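Local coordinates for protein alpha-glucosidase (Pseudoalteromonas sp. K8, PDB 5HQA) that hydrolyses alpha-glucosides as a chloride-activated family 97 glycoside hydrolase that carries a calcium ion beside its sugar-binding pocket, at residues Leu247-Val261 with Asp441-Thr453. Numbering follows the deposited sequence. Where two conformers were deposited one is given.
Sequences LNLNEPNKLGDVSWV and DTGLRRTYPNWIT. With FMT (formic acid), chain L.
Segments 247-261 and 441-453 run alongside each other in the same direction; 250-253 is extended, and the CA atoms of N253 and T447 come within 3.9 Å. Segment 247-261 joins the N-terminal beta domain, whose last strand is 224-234, to strand 264-269 of the TIM-barrel-like catalytic domain. Segment 441-453 leads through type I turns G443-R446 and Y448-W451 into barrel strand 451-454. K254 N donates almost straight to T447 O, on a lone pair in the carbonyl plane, at 2.8 Å. T447 OG1 donates to E251 O at 2.7 Å, 30° off that carbonyl's plane.

R446 has CG anti to the backbone N (chi1 175°) and an extended chain, which carries the guanidinium in against the backbone of 247-252, with P252 N and E251 C over one face. Its NH1 donates to L247 O at 3.2 Å. N250 N reaches that oxygen from the opposite face. At the guanidinium edge one water links NE to N253 N. Another links NH1, less surely, to N248 OD1, which also accepts from W66 NE1. With an alanine in place of R446, L247 O would probably lose its side-chain donor and both water links would be broken. N250 ND2 donates in its amide plane to T442 O. It also meets I246 O. L247 CD2 sits over the centre of the R445 guanidinium, which pairs with E72.

L255 packs on P449 and at the edge of the Y448 ring. N253 OD1 accepts from L255 N in an Asx turn and touches P449 CD. V261 CG1 presses on I452 CG2 at a tight 3.5 Å.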
loop_
_atom_site.group_PDB
_atom_site.type_symbol
_atom_site.label_atom_id
_atom_site.label_comp_id
_atom_site.label_asym_id
_atom_site.label_seq_id
_atom_site.Cartn_x
_atom_site.Cartn_y
_atom_site.Cartn_z
ATOM N N LEU A 247 2.578 10.214 -4.988
ATOM C CA LEU A 247 1.386 10.864 -5.526
ATOM C C LEU A 247 1.745 11.927 -6.552
ATOM O O LEU A 247 1.076 12.055 -7.585
ATOM C CB LEU A 247 0.567 11.497 -4.405
ATOM C CG LEU A 247 -0.219 10.553 -3.491
ATOM C CD1 LEU A 247 -0.805 11.368 -2.343
ATOM C CD2 LEU A 247 -1.322 9.848 -4.270
ATOM N N ASN A 248 2.783 12.723 -6.273
ATOM C CA ASN A 248 3.117 13.837 -7.161
ATOM C C ASN A 248 3.563 13.372 -8.538
ATOM O O ASN A 248 3.505 14.154 -9.496
ATOM C CB ASN A 248 4.204 14.709 -6.539
ATOM C CG ASN A 248 3.626 15.797 -5.656
ATOM O OD1 ASN A 248 2.544 16.316 -5.935
ATOM N ND2 ASN A 248 4.335 16.145 -4.587
ATOM N N LEU A 249 4.002 12.126 -8.666
ATOM C CA LEU A 249 4.449 11.633 -9.958
ATOM C C LEU A 249 3.326 10.999 -10.766
ATOM O O LEU A 249 3.561 10.575 -11.895
ATOM C CB LEU A 249 5.592 10.636 -9.766
ATOM C CG LEU A 249 6.884 11.294 -9.280
ATOM C CD1 LEU A 249 7.932 10.239 -9.055
ATOM C CD2 LEU A 249 7.390 12.338 -10.292
ATOM N N ASN A 250 2.114 10.932 -10.228
ATOM C CA ASN A 250 0.989 10.371 -10.959
ATOM C C ASN A 250 0.175 11.457 -11.654
ATOM O O ASN A 250 0.206 12.635 -11.279
ATOM C CB ASN A 250 0.096 9.565 -10.020
ATOM C CG ASN A 250 0.614 8.163 -9.820
ATOM O OD1 ASN A 250 0.207 7.239 -10.529
ATOM N ND2 ASN A 250 1.564 8.003 -8.898
ATOM N N GLU A 251 -0.559 11.037 -12.686
ATOM C CA GLU A 251 -1.409 11.953 -13.429
ATOM C C GLU A 251 -2.593 12.391 -12.568
ATOM O O GLU A 251 -3.051 11.642 -11.699
ATOM C CB GLU A 251 -1.932 11.299 -14.707
ATOM C CG GLU A 251 -0.866 10.881 -15.700
ATOM C CD GLU A 251 -1.460 10.418 -17.019
ATOM O OE1 GLU A 251 -1.880 11.275 -17.827
ATOM O OE2 GLU A 251 -1.522 9.191 -17.238
ATOM N N PRO A 252 -3.114 13.595 -12.798
ATOM C CA PRO A 252 -4.282 14.047 -12.031
ATOM C C PRO A 252 -5.512 13.182 -12.282
ATOM O O PRO A 252 -5.646 12.516 -13.314
ATOM C CB PRO A 252 -4.506 15.480 -12.532
ATOM C CG PRO A 252 -3.203 15.888 -13.127
ATOM C CD PRO A 252 -2.591 14.641 -13.690
ATOM N N ASN A 253 -6.425 13.221 -11.311
ATOM C CA ASN A 253 -7.714 12.536 -11.340
ATOM C C ASN A 253 -8.360 12.560 -12.721
ATOM O O ASN A 253 -8.589 13.628 -13.298
ATOM C CB ASN A 253 -8.645 13.196 -10.318
ATOM C CG ASN A 253 -10.075 12.677 -10.400
ATOM O OD1 ASN A 253 -10.315 11.518 -10.740
ATOM N ND2 ASN A 253 -11.032 13.540 -10.081
ATOM N N LYS A 254 -8.667 11.372 -13.243
ATOM C CA LYS A 254 -9.354 11.220 -14.519
ATOM C C LYS A 254 -10.830 10.866 -14.375
ATOM O O LYS A 254 -11.514 10.698 -15.395
ATOM C CB LYS A 254 -8.664 10.148 -15.367
ATOM C CG LYS A 254 -7.288 10.534 -15.896
ATOM C CD LYS A 254 -6.727 9.420 -16.798
ATOM C CE LYS A 254 -5.255 9.633 -17.150
ATOM N NZ LYS A 254 -4.987 10.986 -17.691
ATOM N N LEU A 255 -11.349 10.752 -13.151
ATOM C CA LEU A 255 -12.714 10.279 -12.944
ATOM C C LEU A 255 -13.698 11.398 -12.625
ATOM O O LEU A 255 -14.862 11.116 -12.327
ATOM C CB LEU A 255 -12.746 9.220 -11.837
ATOM C CG LEU A 255 -11.979 7.931 -12.142
ATOM C CD1 LEU A 255 -12.113 6.948 -10.999
ATOM C CD2 LEU A 255 -12.471 7.302 -13.443
ATOM N N GLY A 256 -13.268 12.656 -12.683
ATOM C CA GLY A 256 -14.201 13.749 -12.452
ATOM C C GLY A 256 -14.676 13.793 -11.010
ATOM O O GLY A 256 -13.896 13.632 -10.067
ATOM N N ASP A 257 -15.978 14.034 -10.834
ATOM C CA ASP A 257 -16.589 14.060 -9.511
ATOM C C ASP A 257 -16.489 12.686 -8.870
ATOM O O ASP A 257 -17.099 11.730 -9.360
ATOM C CB ASP A 257 -18.056 14.488 -9.617
ATOM C CG ASP A 257 -18.704 14.738 -8.266
ATOM O OD1 ASP A 257 -18.194 14.234 -7.243
ATOM O OD2 ASP A 257 -19.737 15.446 -8.227
ATOM N N VAL A 258 -15.729 12.566 -7.782
ATOM C CA VAL A 258 -15.592 11.275 -7.113
ATOM C C VAL A 258 -16.132 11.377 -5.692
ATOM O O VAL A 258 -15.680 10.664 -4.783
ATOM C CB VAL A 258 -14.133 10.777 -7.137
ATOM C CG1 VAL A 258 -13.720 10.432 -8.562
ATOM C CG2 VAL A 258 -13.199 11.823 -6.566
ATOM N N SER A 259 -17.134 12.239 -5.497
ATOM C CA SER A 259 -17.774 12.337 -4.191
ATOM C C SER A 259 -18.476 11.042 -3.793
ATOM O O SER A 259 -18.804 10.864 -2.613
ATOM C CB SER A 259 -18.760 13.508 -4.181
ATOM O OG SER A 259 -19.756 13.328 -5.171
ATOM N N TRP A 260 -18.699 10.128 -4.742
ATOM C CA TRP A 260 -19.293 8.830 -4.451
ATOM C C TRP A 260 -18.313 7.841 -3.832
ATOM O O TRP A 260 -18.724 6.732 -3.465
ATOM C CB TRP A 260 -19.882 8.227 -5.725
ATOM C CG TRP A 260 -18.943 8.237 -6.912
ATOM C CD1 TRP A 260 -18.828 9.217 -7.861
ATOM C CD2 TRP A 260 -18.012 7.211 -7.283
ATOM N NE1 TRP A 260 -17.880 8.864 -8.795
ATOM C CE2 TRP A 260 -17.365 7.638 -8.463
ATOM C CE3 TRP A 260 -17.660 5.973 -6.729
ATOM C CZ2 TRP A 260 -16.389 6.870 -9.101
ATOM C CZ3 TRP A 260 -16.686 5.215 -7.361
ATOM C CH2 TRP A 260 -16.065 5.666 -8.533
ATOM N N VAL A 261 -17.037 8.199 -3.737
ATOM C CA VAL A 261 -16.048 7.416 -3.003
ATOM C C VAL A 261 -16.059 7.904 -1.558
ATOM O O VAL A 261 -15.790 9.083 -1.294
ATOM C CB VAL A 261 -14.652 7.565 -3.627
ATOM C CG1 VAL A 261 -13.644 6.760 -2.831
ATOM C CG2 VAL A 261 -14.656 7.131 -5.087
ATOM N N ASP A 441 1.097 -0.753 -4.742
ATOM C CA ASP A 441 0.604 0.609 -4.922
ATOM C C ASP A 441 1.702 1.462 -5.552
ATOM O O ASP A 441 2.848 1.449 -5.090
ATOM C CB ASP A 441 0.183 1.170 -3.555
ATOM C CG ASP A 441 -0.576 2.499 -3.644
ATOM O OD1 ASP A 441 -0.382 3.256 -4.624
ATOM O OD2 ASP A 441 -1.366 2.786 -2.702
ATOM N N THR A 442 1.376 2.168 -6.640
ATOM C CA THR A 442 2.333 3.092 -7.244
ATOM C C THR A 442 1.731 4.487 -7.391
ATOM O O THR A 442 2.191 5.277 -8.226
ATOM C CB THR A 442 2.850 2.571 -8.594
ATOM O OG1 THR A 442 1.765 2.416 -9.517
ATOM C CG2 THR A 442 3.533 1.208 -8.404
ATOM N N GLY A 443 0.718 4.805 -6.581
ATOM C CA GLY A 443 0.128 6.131 -6.553
ATOM C C GLY A 443 -1.048 6.346 -7.479
ATOM O O GLY A 443 -1.503 7.489 -7.615
ATOM N N LEU A 444 -1.569 5.293 -8.112
ATOM C CA LEU A 444 -2.625 5.482 -9.098
ATOM C C LEU A 444 -3.952 5.929 -8.483
ATOM O O LEU A 444 -4.833 6.376 -9.229
ATOM C CB LEU A 444 -2.817 4.191 -9.902
ATOM C CG LEU A 444 -1.699 3.931 -10.912
ATOM C CD1 LEU A 444 -1.722 2.485 -11.383
ATOM C CD2 LEU A 444 -1.858 4.888 -12.091
ATOM N N ARG A 445 -4.113 5.840 -7.155
ATOM C CA ARG A 445 -5.292 6.422 -6.513
ATOM C C ARG A 445 -5.444 7.911 -6.823
ATOM O O ARG A 445 -6.559 8.439 -6.746
ATOM C CB ARG A 445 -5.234 6.213 -4.991
ATOM C CG ARG A 445 -4.020 6.883 -4.323
ATOM C CD ARG A 445 -3.922 6.530 -2.839
ATOM N NE ARG A 445 -2.604 6.835 -2.272
ATOM C CZ ARG A 445 -2.373 7.734 -1.309
ATOM N NH1 ARG A 445 -3.367 8.457 -0.783
ATOM N NH2 ARG A 445 -1.131 7.906 -0.857
ATOM N N ARG A 446 -4.359 8.613 -7.157
ATOM C CA ARG A 446 -4.516 10.004 -7.568
ATOM C C ARG A 446 -5.307 10.091 -8.863
ATOM O O ARG A 446 -6.229 10.906 -8.996
ATOM C CB ARG A 446 -3.158 10.678 -7.740
ATOM C CG ARG A 446 -3.328 12.102 -8.279
ATOM C CD ARG A 446 -2.022 12.807 -8.524
ATOM N NE ARG A 446 -2.266 14.214 -8.801
ATOM C CZ ARG A 446 -1.310 15.111 -9.014
ATOM N NH1 ARG A 446 -0.035 14.745 -8.978
ATOM N NH2 ARG A 446 -1.629 16.375 -9.256
ATOM N N THR A 447 -4.960 9.243 -9.828
ATOM C CA THR A 447 -5.568 9.265 -11.151
ATOM C C THR A 447 -6.951 8.625 -11.141
ATOM O O THR A 447 -7.855 9.076 -11.857
ATOM C CB THR A 447 -4.653 8.528 -12.129
ATOM O OG1 THR A 447 -3.299 8.959 -11.920
ATOM C CG2 THR A 447 -5.059 8.807 -13.563
ATOM N N TYR A 448 -7.116 7.566 -10.344
ATOM C CA TYR A 448 -8.354 6.790 -10.250
ATOM C C TYR A 448 -8.730 6.705 -8.781
ATOM O O TYR A 448 -8.425 5.713 -8.107
ATOM C CB TYR A 448 -8.184 5.396 -10.854
ATOM C CG TYR A 448 -7.724 5.471 -12.283
ATOM C CD1 TYR A 448 -8.623 5.755 -13.305
ATOM C CD2 TYR A 448 -6.387 5.308 -12.609
ATOM C CE1 TYR A 448 -8.205 5.849 -14.621
ATOM C CE2 TYR A 448 -5.961 5.398 -13.921
ATOM C CZ TYR A 448 -6.873 5.671 -14.919
ATOM O OH TYR A 448 -6.442 5.763 -16.220
ATOM N N PRO A 449 -9.386 7.738 -8.249
ATOM C CA PRO A 449 -9.627 7.798 -6.804
ATOM C C PRO A 449 -10.597 6.753 -6.275
ATOM O O PRO A 449 -10.837 6.739 -5.063
ATOM C CB PRO A 449 -10.188 9.210 -6.606
ATOM C CG PRO A 449 -9.635 10.001 -7.784
ATOM C CD PRO A 449 -9.645 9.027 -8.916
ATOM N N ASN A 450 -11.163 5.877 -7.102
ATOM C CA ASN A 450 -11.944 4.777 -6.550
ATOM C C ASN A 450 -11.084 3.566 -6.216
ATOM O O ASN A 450 -11.602 2.586 -5.673
ATOM C CB ASN A 450 -13.066 4.367 -7.508
ATOM C CG ASN A 450 -12.546 3.710 -8.754
ATOM O OD1 ASN A 450 -11.566 4.168 -9.340
ATOM N ND2 ASN A 450 -13.173 2.611 -9.156
ATOM N N TRP A 451 -9.785 3.604 -6.526
ATOM C CA TRP A 451 -8.868 2.536 -6.121
ATOM C C TRP A 451 -8.380 2.879 -4.718
ATOM O O TRP A 451 -7.299 3.438 -4.516
ATOM C CB TRP A 451 -7.715 2.398 -7.110
ATOM C CG TRP A 451 -7.132 1.007 -7.141
ATOM C CD1 TRP A 451 -7.402 -0.015 -6.273
ATOM C CD2 TRP A 451 -6.219 0.481 -8.107
ATOM N NE1 TRP A 451 -6.706 -1.145 -6.637
ATOM C CE2 TRP A 451 -5.973 -0.866 -7.762
ATOM C CE3 TRP A 451 -5.588 1.016 -9.235
ATOM C CZ2 TRP A 451 -5.120 -1.685 -8.503
ATOM C CZ3 TRP A 451 -4.745 0.198 -9.976
ATOM C CH2 TRP A 451 -4.520 -1.137 -9.607
ATOM N N ILE A 452 -9.202 2.533 -3.725
ATOM C CA ILE A 452 -9.063 3.186 -2.425
ATOM C C ILE A 452 -7.984 2.542 -1.559
ATOM O O ILE A 452 -7.322 3.241 -0.781
ATOM C CB ILE A 452 -10.417 3.235 -1.693
ATOM C CG1 ILE A 452 -11.035 1.842 -1.579
ATOM C CG2 ILE A 452 -11.356 4.173 -2.425
ATOM C CD1 ILE A 452 -12.321 1.824 -0.788
ATOM N N THR A 453 -7.762 1.238 -1.670
ATOM C CA THR A 453 -6.781 0.594 -0.810
ATOM C C THR A 453 -6.450 -0.779 -1.390
ATOM O O THR A 453 -7.036 -1.218 -2.386
ATOM C CB THR A 453 -7.299 0.513 0.637
ATOM O OG1 THR A 453 -6.214 0.214 1.526
ATOM C CG2 THR A 453 -8.399 -0.556 0.782
HETATM C C FMT L . -17.511 8.960 -12.503
HETATM O O1 FMT L . -17.358 7.792 -12.866
HETATM O O2 FMT L . -16.845 9.506 -11.618
HETATM O O HOH W 1 1.817 16.960 -9.008
HETATM O O HOH W 2 -0.923 8.219 -12.874
HETATM O O HOH W 3 -5.346 14.738 -9.028
#